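Local coordinates for protein acetyltransferase PA1377 (Pseudomonas aeruginosa, PDB 2VI7) that probably transfers an acetyl group from acetyl-coenzyme A to an amine, as GNAT-family enzymes do, though its own substrate is not established, at residues Glu11-Arg16 / Leu58-Ala63; Glu19-Leu24 / Gly67-Ser72; Ala73-His78 / Gly87-Gly92; Met91-Ala96 / Ala136-Phe141. One frame throughout, in Å; residues are numbered along the deposited sequence. Where two conformers were deposited one is given.

Contact 1: residues Glu11-Arg16 / Leu58-Ala63; sequences ERYSER and LLILVA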
loop_
_atom_site.group_PDB
_atom_site.type_symbol
_atom_site.label_atom_id
_atom_site.label_comp_id
_atom_site.label_asym_id
_atom_site.label_seq_id
_atom_site.Cartn_x
_atom_site.Cartn_y
_atom_site.Cartn_z
ATOM N N GLU A 11 0.266 4.615 25.351
ATOM C CA GLU A 11 0.490 6.035 25.185
ATOM C C GLU A 11 0.831 6.363 23.752
ATOM O O GLU A 11 1.324 5.515 23.017
ATOM C CB GLU A 11 1.612 6.498 26.122
ATOM C CG GLU A 11 1.143 6.708 27.559
ATOM C CD GLU A 11 2.275 7.124 28.494
ATOM O OE1 GLU A 11 3.220 7.803 28.008
ATOM O OE2 GLU A 11 2.197 6.778 29.699
ATOM N N ARG A 12 0.536 7.595 23.360
ATOM C CA ARG A 12 0.827 8.058 22.017
ATOM C C ARG A 12 2.343 8.156 21.829
ATOM O O ARG A 12 3.061 8.754 22.642
ATOM C CB ARG A 12 0.168 9.422 21.776
ATOM C CG ARG A 12 0.413 10.045 20.408
ATOM C CD ARG A 12 -0.253 9.261 19.291
ATOM N NE ARG A 12 -0.058 9.908 17.994
ATOM C CZ ARG A 12 -0.892 10.797 17.456
ATOM N NH1 ARG A 12 -1.999 11.155 18.096
ATOM N NH2 ARG A 12 -0.622 11.329 16.270
ATOM N N TYR A 13 2.823 7.552 20.750
ATOM C CA TYR A 13 4.244 7.566 20.450
ATOM C C TYR A 13 4.743 8.987 20.205
ATOM O O TYR A 13 4.310 9.662 19.258
ATOM C CB TYR A 13 4.534 6.698 19.221
ATOM C CG TYR A 13 5.964 6.792 18.722
ATOM C CD1 TYR A 13 7.038 6.430 19.536
ATOM C CD2 TYR A 13 6.238 7.227 17.429
ATOM C CE1 TYR A 13 8.350 6.493 19.064
ATOM C CE2 TYR A 13 7.541 7.292 16.950
ATOM C CZ TYR A 13 8.594 6.924 17.766
ATOM O OH TYR A 13 9.882 6.976 17.275
ATOM N N SER A 14 5.658 9.426 21.067
ATOM C CA SER A 14 6.261 10.750 20.964
ATOM C C SER A 14 7.766 10.660 21.231
ATOM O O SER A 14 8.274 9.602 21.613
ATOM C CB SER A 14 5.596 11.725 21.946
ATOM O OG SER A 14 5.583 11.212 23.265
ATOM N N GLU A 15 8.464 11.778 21.027
ATOM C CA GLU A 15 9.909 11.839 21.213
ATOM C C GLU A 15 10.439 11.145 22.451
ATOM O O GLU A 15 11.500 10.508 22.421
ATOM N N ARG A 16 9.690 11.263 23.543
ATOM C CA ARG A 16 10.073 10.650 24.805
ATOM C C ARG A 16 10.297 9.150 24.663
ATOM O O ARG A 16 11.090 8.564 25.394
ATOM C CB ARG A 16 8.984 10.863 25.857
ATOM C CG ARG A 16 8.077 12.072 25.630
ATOM C CD ARG A 16 6.709 11.825 26.249
ATOM N NE ARG A 16 6.795 10.734 27.214
ATOM C CZ ARG A 16 5.764 10.226 27.879
ATOM N NH1 ARG A 16 4.543 10.706 27.696
ATOM N NH2 ARG A 16 5.961 9.227 28.726
ATOM N N LEU A 58 -2.742 9.457 11.267
ATOM C CA LEU A 58 -1.814 8.441 11.733
ATOM C C LEU A 58 -1.758 8.396 13.243
ATOM O O LEU A 58 -1.414 9.383 13.885
ATOM C CB LEU A 58 -0.406 8.701 11.197
ATOM C CG LEU A 58 0.694 7.790 11.761
ATOM C CD1 LEU A 58 0.377 6.326 11.486
ATOM C CD2 LEU A 58 2.017 8.155 11.125
ATOM N N LEU A 59 -2.106 7.248 13.808
ATOM C CA LEU A 59 -2.058 7.074 15.246
ATOM C C LEU A 59 -1.072 5.965 15.556
ATOM O O LEU A 59 -1.219 4.842 15.079
ATOM C CB LEU A 59 -3.427 6.689 15.806
ATOM C CG LEU A 59 -3.376 6.177 17.253
ATOM C CD1 LEU A 59 -2.790 7.242 18.179
ATOM C CD2 LEU A 59 -4.780 5.777 17.692
ATOM N N ILE A 60 -0.054 6.289 16.342
ATOM C CA ILE A 60 0.934 5.299 16.725
ATOM C C ILE A 60 0.926 5.187 18.239
ATOM O O ILE A 60 1.020 6.186 18.955
ATOM C CB ILE A 60 2.347 5.679 16.220
ATOM C CG1 ILE A 60 2.331 5.799 14.695
ATOM C CG2 ILE A 60 3.358 4.609 16.626
ATOM C CD1 ILE A 60 3.551 6.450 14.148
ATOM N N LEU A 61 0.783 3.957 18.721
ATOM C CA LEU A 61 0.762 3.692 20.148
ATOM C C LEU A 61 1.944 2.835 20.565
ATOM O O LEU A 61 2.487 2.059 19.778
ATOM C CB LEU A 61 -0.525 2.963 20.545
ATOM C CG LEU A 61 -1.865 3.686 20.441
ATOM C CD1 LEU A 61 -2.965 2.710 20.825
ATOM C CD2 LEU A 61 -1.882 4.913 21.347
ATOM N N VAL A 62 2.338 2.997 21.819
ATOM C CA VAL A 62 3.418 2.222 22.387
ATOM C C VAL A 62 2.853 1.654 23.665
ATOM O O VAL A 62 2.133 2.347 24.379
ATOM C CB VAL A 62 4.644 3.088 22.723
ATOM C CG1 VAL A 62 5.427 3.370 21.461
ATOM C CG2 VAL A 62 4.201 4.389 23.380
ATOM N N ALA A 63 3.146 0.386 23.928
ATOM C CA ALA A 63 2.684 -0.270 25.135
ATOM C C ALA A 63 3.853 -0.172 26.090
ATOM O O ALA A 63 4.973 -0.522 25.731
ATOM C CB ALA A 63 2.358 -1.715 24.850
#
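Y13 meets I60 twice, once through its backbone and once through its β-carbon. Y13 N donates to I60 O over 2.9 Å in an essentially straight bond (180°), although the donor stands 35° above the carbonyl plane. On the side-chain side, Y13 CB presses on I60 CG2 at 3.5 Å, and the two chains run side by side in the same direction. The ring begins anti to the backbone N (chi1 173°), which puts CG close to that methyl; at its near corner, Y13 CD1 meets V62 CG1 at 4.0 Å in an oblique crossing.

Behind this first shell lies a short piece of antiparallel sheet. E11 and V62 form a hydrogen-bonded pair: E11 N gives to V62 O at 3.1 Å, and V62 N returns the bond to E11 O at 3.0 Å. R12, paired with L61, turns its CB away, but its chain bends back over the strand edge, where R12 CD rests 3.4 Å from L59 CD1. Farther out, the CA of L59 covers one face of the guanidinium. R12 NH2 also lies 3.2 Å from L58 O, yet the angle is too poor for a hydrogen bond.

The pairing lays strand 8-12, the first of the GNAT sheet, antiparallel along one edge of strand 58-65, as in the family fold; the other edge bonds to strand 68-77. Beyond it, Y13 packs on V18 and L21 of helix 18-25, while L59 and L61 reach L110 of helix 102-117 on the other face of the sheet.

Contact 2: residues Glu19-Leu24 / Gly67-Ser72; sequences EGLTAL and GDVIGS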
loop_
_atom_site.group_PDB
_atom_site.type_symbol
_atom_site.label_atom_id
_atom_site.label_comp_id
_atom_site.label_asym_id
_atom_site.label_seq_id
_atom_site.Cartn_x
_atom_site.Cartn_y
_atom_site.Cartn_z
ATOM N N GLU A 19 13.668 6.183 22.087
ATOM C CA GLU A 19 14.735 5.295 22.529
ATOM C C GLU A 19 14.202 3.889 22.798
ATOM O O GLU A 19 14.791 2.901 22.356
ATOM C CB GLU A 19 15.412 5.846 23.791
ATOM C CG GLU A 19 16.856 5.369 23.954
ATOM C CD GLU A 19 17.509 5.858 25.245
ATOM O OE1 GLU A 19 17.430 7.080 25.527
ATOM O OE2 GLU A 19 18.103 5.014 25.962
ATOM N N GLY A 20 13.086 3.808 23.519
ATOM C CA GLY A 20 12.491 2.521 23.834
ATOM C C GLY A 20 11.913 1.809 22.623
ATOM O O GLY A 20 11.988 0.580 22.520
ATOM N N LEU A 21 11.327 2.575 21.705
ATOM C CA LEU A 21 10.743 1.995 20.499
ATOM C C LEU A 21 11.836 1.404 19.603
ATOM O O LEU A 21 11.665 0.338 19.006
ATOM C CB LEU A 21 9.957 3.054 19.716
ATOM C CG LEU A 21 9.349 2.467 18.442
ATOM C CD1 LEU A 21 8.239 1.500 18.820
ATOM C CD2 LEU A 21 8.817 3.562 17.559
ATOM N N THR A 22 12.955 2.115 19.516
ATOM C CA THR A 22 14.096 1.688 18.723
ATOM C C THR A 22 14.624 0.361 19.254
ATOM O O THR A 22 14.951 -0.541 18.486
ATOM C CB THR A 22 15.204 2.732 18.789
ATOM O OG1 THR A 22 14.724 3.960 18.236
ATOM C CG2 THR A 22 16.379 2.297 17.984
ATOM N N ALA A 23 14.701 0.251 20.575
ATOM C CA ALA A 23 15.167 -0.969 21.215
ATOM C C ALA A 23 14.211 -2.113 20.902
ATOM O O ALA A 23 14.638 -3.253 20.696
ATOM C CB ALA A 23 15.258 -0.771 22.719
ATOM N N LEU A 24 12.917 -1.808 20.876
ATOM C CA LEU A 24 11.895 -2.814 20.588
ATOM C C LEU A 24 12.181 -3.520 19.262
ATOM O O LEU A 24 12.225 -4.745 19.188
ATOM C CB LEU A 24 10.507 -2.165 20.523
ATOM C CG LEU A 24 9.360 -3.096 20.106
ATOM C CD1 LEU A 24 9.126 -4.132 21.205
ATOM C CD2 LEU A 24 8.095 -2.277 19.834
ATOM N N GLY A 67 7.749 1.967 32.318
ATOM C CA GLY A 67 8.525 2.831 31.440
ATOM C C GLY A 67 9.295 2.221 30.276
ATOM O O GLY A 67 9.944 2.951 29.520
ATOM N N ASP A 68 9.250 0.900 30.121
ATOM C CA ASP A 68 9.945 0.247 29.009
ATOM C C ASP A 68 8.969 -0.054 27.868
ATOM O O ASP A 68 7.888 -0.604 28.100
ATOM C CB ASP A 68 10.592 -1.077 29.453
ATOM C CG ASP A 68 11.726 -0.883 30.465
ATOM O OD1 ASP A 68 12.655 -0.088 30.192
ATOM O OD2 ASP A 68 11.685 -1.546 31.532
ATOM N N VAL A 69 9.350 0.300 26.641
ATOM C CA VAL A 69 8.500 0.037 25.483
ATOM C C VAL A 69 8.526 -1.457 25.178
ATOM O O VAL A 69 9.531 -1.972 24.688
ATOM C CB VAL A 69 8.984 0.805 24.235
ATOM C CG1 VAL A 69 8.233 0.325 23.003
ATOM C CG2 VAL A 69 8.770 2.301 24.426
ATOM N N ILE A 70 7.425 -2.146 25.467
ATOM C CA ILE A 70 7.337 -3.582 25.237
ATOM C C ILE A 70 6.456 -3.930 24.045
ATOM O O ILE A 70 6.237 -5.111 23.745
ATOM C CB ILE A 70 6.773 -4.309 26.472
ATOM C CG1 ILE A 70 5.376 -3.772 26.793
ATOM C CG2 ILE A 70 7.705 -4.121 27.656
ATOM C CD1 ILE A 70 4.682 -4.480 27.939
ATOM N N GLY A 71 5.945 -2.907 23.370
ATOM C CA GLY A 71 5.089 -3.157 22.229
ATOM C C GLY A 71 4.662 -1.908 21.495
ATOM O O GLY A 71 4.732 -0.803 22.023
ATOM N N SER A 72 4.203 -2.083 20.266
ATOM C CA SER A 72 3.779 -0.947 19.475
ATOM C C SER A 72 2.872 -1.368 18.329
ATOM O O SER A 72 2.890 -2.525 17.906
ATOM C CB SER A 72 5.005 -0.231 18.930
ATOM O OG SER A 72 4.619 0.909 18.202
#
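V69 sets its β-carbon directly against the helix backbone at G20, with V69 CB 3.5 Å from G20 O. The approach can be this close because G20 offers only backbone on the side that faces the strand. Beyond CB the two methyls part: V69 CG2 lies 3.7 Å from L21 N, while CG1, anti to its own backbone N, meets G20 O and L21 CA.

L24, one turn on from G20, carries the contact down the strand. Its CB lies 4.2 Å from V69 CG1. CG is held anti to the backbone N (chi1 175°), and the branches beyond it divide the strand between them. L24 CD1 rests on the backbone, 3.9 Å from I70 C, whereas L24 CD2 goes on to S72 CB at 3.8 Å and touches G71 C as well.

The backbone thus reached is irregular, since I70 and G71 both face A63 in a classic β bulge. Helix 18-25 passes over it as the first helix of an α/β GNAT fold covering the sheet; the axes of segments 19-24 and 68-72 cross at -45°, 7.3 Å apart at their closest. Alongside L24, L21 CD1 packs on S72 CB at 3.7 Å. The serine's polar end is buried next to these methyls but is satisfied by a hydrogen bond from S72 OG to L61 O on the neighbouring strand.

Contact 3: residues Ala73-His78 / Gly87-Gly92; sequences ASLEQH and GSIGMG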
loop_
_atom_site.group_PDB
_atom_site.type_symbol
_atom_site.label_atom_id
_atom_site.label_comp_id
_atom_site.label_asym_id
_atom_site.label_seq_id
_atom_site.Cartn_x
_atom_site.Cartn_y
_atom_site.Cartn_z
ATOM N N ALA A 73 2.075 -0.423 17.839
ATOM C CA ALA A 73 1.150 -0.660 16.729
ATOM C C ALA A 73 0.661 0.693 16.223
ATOM O O ALA A 73 0.599 1.654 16.980
ATOM C CB ALA A 73 -0.031 -1.515 17.191
ATOM N N SER A 74 0.321 0.765 14.944
ATOM C CA SER A 74 -0.136 2.014 14.367
ATOM C C SER A 74 -1.340 1.845 13.450
ATOM O O SER A 74 -1.492 0.822 12.780
ATOM C CB SER A 74 0.998 2.665 13.580
ATOM O OG SER A 74 1.355 1.853 12.472
ATOM N N LEU A 75 -2.190 2.867 13.440
ATOM C CA LEU A 75 -3.390 2.907 12.609
ATOM C C LEU A 75 -3.288 4.161 11.754
ATOM O O LEU A 75 -3.047 5.248 12.272
ATOM C CB LEU A 75 -4.650 2.990 13.478
ATOM C CG LEU A 75 -5.977 3.247 12.740
ATOM C CD1 LEU A 75 -6.262 2.109 11.757
ATOM C CD2 LEU A 75 -7.109 3.378 13.742
ATOM N N GLU A 76 -3.450 4.006 10.446
ATOM C CA GLU A 76 -3.386 5.141 9.536
ATOM C C GLU A 76 -4.533 5.170 8.527
ATOM O O GLU A 76 -4.673 4.284 7.678
ATOM C CB GLU A 76 -2.039 5.165 8.799
ATOM C CG GLU A 76 -1.997 6.176 7.665
ATOM C CD GLU A 76 -0.633 6.287 7.022
ATOM O OE1 GLU A 76 0.132 5.304 7.087
ATOM O OE2 GLU A 76 -0.332 7.351 6.437
ATOM N N GLN A 77 -5.364 6.201 8.640
ATOM C CA GLN A 77 -6.481 6.378 7.732
ATOM C C GLN A 77 -5.863 6.666 6.378
ATOM O O GLN A 77 -4.955 7.490 6.269
ATOM C CB GLN A 77 -7.341 7.560 8.173
ATOM C CG GLN A 77 -8.466 7.885 7.213
ATOM C CD GLN A 77 -9.284 9.058 7.680
ATOM O OE1 GLN A 77 -8.742 10.120 7.988
ATOM N NE2 GLN A 77 -10.597 8.882 7.734
ATOM N N HIS A 78 -6.334 5.989 5.341
ATOM C CA HIS A 78 -5.766 6.209 4.025
ATOM C C HIS A 78 -5.928 7.666 3.589
ATOM O O HIS A 78 -7.006 8.251 3.739
ATOM C CB HIS A 78 -6.407 5.270 3.008
ATOM C CG HIS A 78 -5.596 5.106 1.762
ATOM N ND1 HIS A 78 -5.361 6.143 0.886
ATOM C CD2 HIS A 78 -4.918 4.041 1.273
ATOM C CE1 HIS A 78 -4.571 5.725 -0.087
ATOM N NE2 HIS A 78 -4.288 4.453 0.124
ATOM N N GLY A 87 -8.471 2.177 6.841
ATOM C CA GLY A 87 -7.257 2.485 7.561
ATOM C C GLY A 87 -6.407 1.237 7.536
ATOM O O GLY A 87 -6.918 0.146 7.283
ATOM N N SER A 88 -5.113 1.385 7.787
ATOM C CA SER A 88 -4.215 0.242 7.783
ATOM C C SER A 88 -3.381 0.170 9.038
ATOM O O SER A 88 -2.998 1.188 9.592
ATOM C CB SER A 88 -3.278 0.308 6.581
ATOM O OG SER A 88 -2.314 -0.734 6.637
ATOM N N ILE A 89 -3.115 -1.046 9.495
ATOM C CA ILE A 89 -2.273 -1.233 10.665
ATOM C C ILE A 89 -1.023 -2.017 10.231
ATOM O O ILE A 89 -0.351 -2.632 11.050
ATOM C CB ILE A 89 -3.008 -1.983 11.826
ATOM C CG1 ILE A 89 -3.363 -3.410 11.410
ATOM C CG2 ILE A 89 -4.258 -1.212 12.235
ATOM C CD1 ILE A 89 -3.892 -4.261 12.549
ATOM N N GLY A 90 -0.730 -1.977 8.929
ATOM C CA GLY A 90 0.434 -2.646 8.368
ATOM C C GLY A 90 0.562 -4.122 8.679
ATOM O O GLY A 90 -0.391 -4.872 8.501
ATOM N N MET A 91 1.746 -4.544 9.121
ATOM C CA MET A 91 1.994 -5.948 9.468
ATOM C C MET A 91 1.414 -6.215 10.853
ATOM O O MET A 91 1.587 -7.289 11.444
ATOM C CB MET A 91 3.492 -6.253 9.457
ATOM C CG MET A 91 4.122 -6.324 8.077
ATOM S SD MET A 91 3.741 -7.836 7.166
ATOM C CE MET A 91 3.889 -9.085 8.429
ATOM N N GLY A 92 0.726 -5.203 11.367
ATOM C CA GLY A 92 0.081 -5.315 12.656
ATOM C C GLY A 92 0.838 -4.918 13.906
ATOM O O GLY A 92 1.603 -3.955 13.950
HETATM O O HOH W 1 0.613 -1.768 13.480
HETATM O O HOH W 2 -0.144 1.705 9.778
#
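E76 and S88 are joined by two backbone hydrogen bonds, the signature of a hydrogen-bonded antiparallel pair. S88 N gives to E76 O at 2.9 Å, from 38° above the carbonyl plane, and E76 N answers to S88 O at 3.0 Å. S88 O is gripped a second time by water 2, which donates to it over 2.9 Å. The same water is hydrogen-bonded to S74 OG at 3.1 Å and so links the two strands.

After this pair the two strands of the hairpin part company. A type II' turn from I89 to G92 takes the backbone out of line, G90 adopting its positive phi, and an ST turn fastens the start of the detour, with G90 N donating to S88 OG at 3.1 Å. Water 1 sits at the break in the pairing, accepting from S74 N at 2.9 Å, with I89 O also within its reach. The interruption of strand 86-95 is consistent with the bulged strand of GNAT proteins, which in relatives diverges from the following parallel strand (here 122-128) where acetyl-CoA binds.

Around the break the contacts are of other kinds. I89 CA approaches S74 O at 3.1 Å in a CA-H...O contact. On the face of the sheet beneath helix 102-117, L75 CD1 meets I89 CG2, the branch anti to the carbonyl carbon, at 3.9 Å as the two chains cross. L75 continues to L110 and A114 of the helix, and I89 to L107. E76 starts on the same face as S88, and its OE2 forms a salt bridge with R57.

Contact 4: residues Met91-Ala96 / Ala136-Phe141; sequences MGVAVA and ALYRKF. With SO4 (sulfate ion), chain E.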
loop_
_atom_site.group_PDB
_atom_site.type_symbol
_atom_site.label_atom_id
_atom_site.label_comp_id
_atom_site.label_asym_id
_atom_site.label_seq_id
_atom_site.Cartn_x
_atom_site.Cartn_y
_atom_site.Cartn_z
ATOM N N MET A 91 1.746 -4.544 9.121
ATOM C CA MET A 91 1.994 -5.948 9.468
ATOM C C MET A 91 1.414 -6.215 10.853
ATOM O O MET A 91 1.587 -7.289 11.444
ATOM C CB MET A 91 3.492 -6.253 9.457
ATOM C CG MET A 91 4.122 -6.324 8.077
ATOM S SD MET A 91 3.741 -7.836 7.166
ATOM C CE MET A 91 3.889 -9.085 8.429
ATOM N N GLY A 92 0.726 -5.203 11.367
ATOM C CA GLY A 92 0.081 -5.315 12.656
ATOM C C GLY A 92 0.838 -4.918 13.906
ATOM O O GLY A 92 1.603 -3.955 13.950
ATOM N N VAL A 93 0.598 -5.717 14.933
ATOM C CA VAL A 93 1.134 -5.543 16.266
ATOM C C VAL A 93 2.583 -6.061 16.443
ATOM O O VAL A 93 2.891 -7.210 16.109
ATOM C CB VAL A 93 0.128 -6.237 17.241
ATOM C CG1 VAL A 93 0.738 -7.419 17.908
ATOM C CG2 VAL A 93 -0.393 -5.268 18.241
ATOM N N ALA A 94 3.470 -5.200 16.947
ATOM C CA ALA A 94 4.881 -5.542 17.188
ATOM C C ALA A 94 5.050 -5.727 18.689
ATOM O O ALA A 94 5.131 -4.746 19.427
ATOM C CB ALA A 94 5.780 -4.426 16.704
ATOM N N VAL A 95 5.121 -6.981 19.136
ATOM C CA VAL A 95 5.226 -7.261 20.564
ATOM C C VAL A 95 6.449 -8.054 21.024
ATOM O O VAL A 95 6.847 -9.046 20.399
ATOM C CB VAL A 95 3.956 -7.995 21.050
ATOM C CG1 VAL A 95 3.992 -8.173 22.554
ATOM C CG2 VAL A 95 2.730 -7.210 20.651
ATOM N N ALA A 96 7.019 -7.599 22.143
ATOM C CA ALA A 96 8.182 -8.234 22.756
ATOM C C ALA A 96 7.719 -9.519 23.434
ATOM O O ALA A 96 8.239 -10.606 23.156
ATOM C CB ALA A 96 8.810 -7.306 23.791
ATOM N N ALA A 136 -4.411 -15.659 15.126
ATOM C CA ALA A 136 -5.450 -15.933 16.106
ATOM C C ALA A 136 -5.909 -14.619 16.721
ATOM O O ALA A 136 -7.099 -14.428 16.971
ATOM C CB ALA A 136 -4.915 -16.876 17.193
ATOM N N LEU A 137 -4.959 -13.718 16.955
ATOM C CA LEU A 137 -5.255 -12.411 17.534
ATOM C C LEU A 137 -6.127 -11.557 16.601
ATOM O O LEU A 137 -7.142 -11.003 17.023
ATOM C CB LEU A 137 -3.952 -11.664 17.855
ATOM C CG LEU A 137 -4.106 -10.204 18.305
ATOM C CD1 LEU A 137 -4.852 -10.158 19.616
ATOM C CD2 LEU A 137 -2.749 -9.557 18.470
ATOM N N TYR A 138 -5.731 -11.456 15.337
ATOM C CA TYR A 138 -6.474 -10.667 14.370
ATOM C C TYR A 138 -7.849 -11.267 14.124
ATOM O O TYR A 138 -8.818 -10.542 13.936
ATOM C CB TYR A 138 -5.676 -10.555 13.071
ATOM C CG TYR A 138 -4.278 -9.990 13.290
ATOM C CD1 TYR A 138 -4.063 -8.939 14.183
ATOM C CD2 TYR A 138 -3.172 -10.502 12.605
ATOM C CE1 TYR A 138 -2.786 -8.413 14.393
ATOM C CE2 TYR A 138 -1.882 -9.978 12.805
ATOM C CZ TYR A 138 -1.699 -8.936 13.704
ATOM O OH TYR A 138 -0.441 -8.422 13.931
ATOM N N ARG A 139 -7.938 -12.592 14.126
ATOM C CA ARG A 139 -9.225 -13.262 13.930
ATOM C C ARG A 139 -10.130 -13.006 15.135
ATOM O O ARG A 139 -11.341 -12.879 14.990
ATOM C CB ARG A 139 -9.027 -14.766 13.743
ATOM C CG ARG A 139 -8.567 -15.144 12.361
ATOM C CD ARG A 139 -8.254 -16.619 12.270
ATOM N NE ARG A 139 -7.979 -17.021 10.892
ATOM C CZ ARG A 139 -7.455 -18.192 10.550
ATOM N NH1 ARG A 139 -7.139 -19.079 11.483
ATOM N NH2 ARG A 139 -7.257 -18.486 9.276
ATOM N N LYS A 140 -9.538 -12.944 16.324
ATOM C CA LYS A 140 -10.286 -12.670 17.544
ATOM C C LYS A 140 -10.992 -11.317 17.420
ATOM O O LYS A 140 -12.108 -11.148 17.910
ATOM C CB LYS A 140 -9.334 -12.632 18.742
ATOM C CG LYS A 140 -9.908 -11.937 19.966
ATOM C CD LYS A 140 -8.873 -11.768 21.060
ATOM C CE LYS A 140 -9.328 -10.741 22.097
ATOM N NZ LYS A 140 -10.685 -11.025 22.659
ATOM N N PHE A 141 -10.336 -10.359 16.764
ATOM C CA PHE A 141 -10.888 -9.012 16.594
ATOM C C PHE A 141 -11.710 -8.766 15.333
ATOM O O PHE A 141 -11.929 -7.619 14.956
ATOM C CB PHE A 141 -9.776 -7.949 16.682
ATOM C CG PHE A 141 -9.305 -7.669 18.095
ATOM C CD1 PHE A 141 -8.268 -8.413 18.668
ATOM C CD2 PHE A 141 -9.941 -6.702 18.876
ATOM C CE1 PHE A 141 -7.879 -8.200 19.999
ATOM C CE2 PHE A 141 -9.558 -6.483 20.213
ATOM C CZ PHE A 141 -8.529 -7.231 20.775
HETATM S S SO4 E . -10.345 -16.486 8.063
HETATM O O1 SO4 E . -9.053 -15.886 8.436
HETATM O O2 SO4 E . -11.100 -15.563 7.192
HETATM O O3 SO4 E . -10.121 -17.763 7.339
HETATM O O4 SO4 E . -11.095 -16.704 9.305
HETATM O O HOH W 3 1.651 -9.497 12.443
#
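G92 and Y138 are nearest neighbours by backbone yet keep their CA atoms 8.6 Å apart, and G92 turns with a positive phi (90°) just ahead of V93 N. It is the tyrosine side chain that connects helix and bend. Its chi1 (-55°) sets CG anti to the carbonyl carbon; the ring beyond it carries OH to the backbone at G92 and V93. V93 N donates to Y138 OH over 3.1 Å at 153°, arriving at the ring's edge near its plane. Water 3, also in the ring plane, lies 2.8 Å from Y138 OH; M91 O is close to this water too. G92 CA lies 3.4 Å from Y138 OH; having no side chain, the glycine lets the hydroxyl come up to the backbone.

Beside the tyrosine, V93 CG1 meets L137 CD2 at 4.1 Å, the two chains crossing at about a right angle. R139 leads elsewhere: its extended chain brings R139 NE to sulfate O1 at 2.9 Å, with a weak second bond from NH2, and T145 OG1 holds the same ion. The sulfate probably comes from the crystallisation liquor.

L125 and V127 of strand 122-128 pack against Y138, together with L107 and F143. A tyrosine on this helix, pointing at the broken strand, is a familiar GNAT feature; in well-studied relatives it lies near the acetyl-CoA thioester, and the arrangement here is consistent with such a site.

How the contacts relate
Contacts 1 and 3 are neighbouring strand pairings of one sheet, and contact 2 lays a helix on that sheet. Strand 58-65 of contact 1 bonds to strand 68-77 through A63 N to G71 O at 2.7 Å, on contact 2, and through L59 N to L75 O, also 2.7 Å, on contact 3. Contacts 2 and 3 divide strand 68-77, their centres about 18 Å apart. Contact 4 shares M91 and G92 with contact 3 and returns the chain to contact 2 by A94 N to S72 O at 2.9 Å. A glycerol, probably from the crystallisation liquor, lies about 3 Å from the M91 side chain, and by analogy with relatives acetyl-CoA probably binds near this break. Contacts 1 and 4 do not touch.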